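Local atomic coordinates of vibralactone Cyclase (Boreostereum vibrans, PDB entry 6KD0), a protein that probably catalyses the cyclization that forms the fused bicyclic beta-lactone of vibralactone, using an alpha/beta-hydrolase fold. Residues L97-C103 with G170-Q176. Numbering follows the deposited sequence.
Sequences LLYWVHC and GFVIAGQ
Strands 97-101 and 171-176 run parallel as neighbours in the central sheet of the alpha/beta-hydrolase fold, their axes 4.6 Å apart and their N-to-C directions 19° apart. Both are extended (phi near -115°, psi near 120° along 97-101), with L97 level with F171 and V101 with G175. The odd residues of the first strand make its backbone hydrogen bonds to 170-176: L97 N donates to G170 O (2.9 Å) and L97 O accepts from V172 N (2.9 Å), while L97 CD1 packs 3.4 Å from F171 CE1. L98, on the opposite face, brings CD1 to 3.9 Å from V172 CG1, next to helix 321-338. Y99 N reaches V172 O and Y99 O receives A174 N, both at 2.9 Å; its ring (chi1 t) lies with CD2 3.9 Å from I173 CD1 and packs against helix 144-158. W100, also t, leans back over the partner strand, CE3 3.7 Å from A174 CB and CZ2 3.9 Å from Q176 CB. V101 N to A174 O (2.8 Å) and Q176 N to V101 O (3.0 Å) finish the ladder. Beyond it, H102 ND1 donates to C103 O (2.6 Å), and a water accepts from C103 N (2.9 Å) and donates to Q176 OE1 (2.8 Å); Q176 NE2 is hydrogen-bonded to Q207 OE1. Backbone bonding and apolar packing thus fix the strand leading into a probable nucleophile elbow that starts at G175, with one water bridge joining the segments at their C-terminal ends.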
loop_
_atom_site.group_PDB
_atom_site.type_symbol
_atom_site.label_atom_id
_atom_site.label_comp_id
_atom_site.label_asym_id
_atom_site.label_seq_id
_atom_site.Cartn_x
_atom_site.Cartn_y
_atom_site.Cartn_z
ATOM N N LEU A 97 -7.708 14.567 2.966
ATOM C CA LEU A 97 -6.859 13.770 3.851
ATOM C C LEU A 97 -6.466 12.478 3.143
ATOM O O LEU A 97 -7.341 11.707 2.744
ATOM C CB LEU A 97 -7.615 13.438 5.143
ATOM C CG LEU A 97 -6.887 13.328 6.483
ATOM C CD1 LEU A 97 -7.588 12.356 7.438
ATOM C CD2 LEU A 97 -5.440 12.987 6.326
ATOM N N LEU A 98 -5.165 12.240 2.996
ATOM C CA LEU A 98 -4.640 10.992 2.453
ATOM C C LEU A 98 -3.880 10.250 3.549
ATOM O O LEU A 98 -2.930 10.794 4.117
ATOM C CB LEU A 98 -3.706 11.259 1.271
ATOM C CG LEU A 98 -2.950 10.035 0.742
ATOM C CD1 LEU A 98 -3.888 9.062 0.028
ATOM C CD2 LEU A 98 -1.807 10.464 -0.176
ATOM N N TYR A 99 -4.274 9.013 3.830
ATOM C CA TYR A 99 -3.632 8.207 4.873
ATOM C C TYR A 99 -2.896 7.066 4.179
ATOM O O TYR A 99 -3.534 6.212 3.559
ATOM C CB TYR A 99 -4.674 7.689 5.859
ATOM C CG TYR A 99 -4.117 6.924 7.028
ATOM C CD1 TYR A 99 -3.663 7.606 8.153
ATOM C CD2 TYR A 99 -4.093 5.532 7.034
ATOM C CE1 TYR A 99 -3.163 6.943 9.245
ATOM C CE2 TYR A 99 -3.581 4.845 8.135
ATOM C CZ TYR A 99 -3.130 5.571 9.242
ATOM O OH TYR A 99 -2.641 4.933 10.355
ATOM N N TRP A 100 -1.568 7.056 4.281
ATOM C CA TRP A 100 -0.707 6.193 3.479
ATOM C C TRP A 100 -0.052 5.136 4.358
ATOM O O TRP A 100 0.506 5.461 5.419
ATOM C CB TRP A 100 0.359 7.029 2.750
ATOM C CG TRP A 100 1.367 6.169 2.088
ATOM C CD1 TRP A 100 2.511 5.659 2.653
ATOM C CD2 TRP A 100 1.299 5.632 0.761
ATOM N NE1 TRP A 100 3.168 4.865 1.743
ATOM C CE2 TRP A 100 2.451 4.838 0.573
ATOM C CE3 TRP A 100 0.393 5.771 -0.299
ATOM C CZ2 TRP A 100 2.716 4.177 -0.628
ATOM C CZ3 TRP A 100 0.658 5.102 -1.492
ATOM C CH2 TRP A 100 1.811 4.315 -1.639
ATOM N N VAL A 101 -0.110 3.873 3.918
ATOM C CA VAL A 101 0.449 2.743 4.663
ATOM C C VAL A 101 1.581 2.119 3.853
ATOM O O VAL A 101 1.350 1.485 2.805
ATOM C CB VAL A 101 -0.614 1.694 4.997
ATOM C CG1 VAL A 101 -0.073 0.731 6.072
ATOM C CG2 VAL A 101 -1.885 2.379 5.445
ATOM N N HIS A 102 2.798 2.206 4.400
ATOM C CA HIS A 102 4.005 1.793 3.691
ATOM C C HIS A 102 4.125 0.268 3.583
ATOM O O HIS A 102 3.469 -0.502 4.296
ATOM C CB HIS A 102 5.247 2.376 4.394
ATOM C CG HIS A 102 5.576 1.698 5.687
ATOM N ND1 HIS A 102 6.156 0.449 5.746
ATOM C CD2 HIS A 102 5.419 2.102 6.971
ATOM C CE1 HIS A 102 6.315 0.098 7.013
ATOM N NE2 HIS A 102 5.879 1.087 7.776
ATOM N N CYS A 103 5.032 -0.156 2.708
ATOM C CA CYS A 103 5.259 -1.555 2.385
ATOM C C CYS A 103 6.266 -2.191 3.341
ATOM O O CYS A 103 6.777 -1.561 4.281
ATOM C CB CYS A 103 5.772 -1.691 0.957
ATOM S SG CYS A 103 7.553 -1.296 0.822
ATOM N N GLY A 170 -12.556 14.865 1.624
ATOM C CA GLY A 170 -11.967 13.718 0.970
ATOM C C GLY A 170 -11.118 13.000 1.985
ATOM O O GLY A 170 -10.396 13.642 2.750
ATOM N N PHE A 171 -11.202 11.670 1.997
ATOM C CA PHE A 171 -10.528 10.858 3.005
ATOM C C PHE A 171 -10.184 9.538 2.313
ATOM O O PHE A 171 -11.006 8.626 2.249
ATOM C CB PHE A 171 -11.416 10.677 4.233
ATOM C CG PHE A 171 -10.728 10.044 5.410
ATOM C CD1 PHE A 171 -9.354 9.893 5.446
ATOM C CD2 PHE A 171 -11.476 9.601 6.498
ATOM C CE1 PHE A 171 -8.745 9.297 6.546
ATOM C CE2 PHE A 171 -10.875 9.013 7.587
ATOM C CZ PHE A 171 -9.507 8.862 7.612
ATOM N N VAL A 172 -8.970 9.468 1.769
ATOM C CA VAL A 172 -8.524 8.345 0.951
ATOM C C VAL A 172 -7.483 7.552 1.729
ATOM O O VAL A 172 -6.504 8.122 2.227
ATOM C CB VAL A 172 -7.952 8.829 -0.397
ATOM C CG1 VAL A 172 -7.320 7.660 -1.158
ATOM C CG2 VAL A 172 -9.051 9.475 -1.224
ATOM N N ILE A 173 -7.669 6.239 1.815
ATOM C CA ILE A 173 -6.640 5.385 2.405
ATOM C C ILE A 173 -5.914 4.671 1.280
ATOM O O ILE A 173 -6.521 4.237 0.290
ATOM C CB ILE A 173 -7.222 4.390 3.425
ATOM C CG1 ILE A 173 -6.087 3.662 4.145
ATOM C CG2 ILE A 173 -8.168 3.388 2.741
ATOM C CD1 ILE A 173 -6.534 2.935 5.363
ATOM N N ALA A 174 -4.597 4.600 1.396
ATOM C CA ALA A 174 -3.784 4.052 0.330
ATOM C C ALA A 174 -2.680 3.238 0.976
ATOM O O ALA A 174 -2.210 3.589 2.055
ATOM C CB ALA A 174 -3.206 5.169 -0.557
ATOM N N GLY A 175 -2.294 2.139 0.344
ATOM C CA GLY A 175 -1.226 1.327 0.899
ATOM C C GLY A 175 -0.515 0.528 -0.169
ATOM O O GLY A 175 -1.092 0.176 -1.206
ATOM N N GLN A 176 0.746 0.222 0.112
ATOM C CA GLN A 176 1.630 -0.483 -0.810
ATOM C C GLN A 176 2.006 -1.844 -0.234
ATOM O O GLN A 176 2.528 -1.919 0.881
ATOM C CB GLN A 176 2.883 0.354 -1.061
ATOM C CG GLN A 176 3.863 -0.245 -2.024
ATOM C CD GLN A 176 5.048 0.670 -2.207
ATOM O OE1 GLN A 176 6.114 0.435 -1.642
ATOM N NE2 GLN A 176 4.856 1.747 -2.959
HETATM O O HOH W 1 5.974 1.765 0.783
#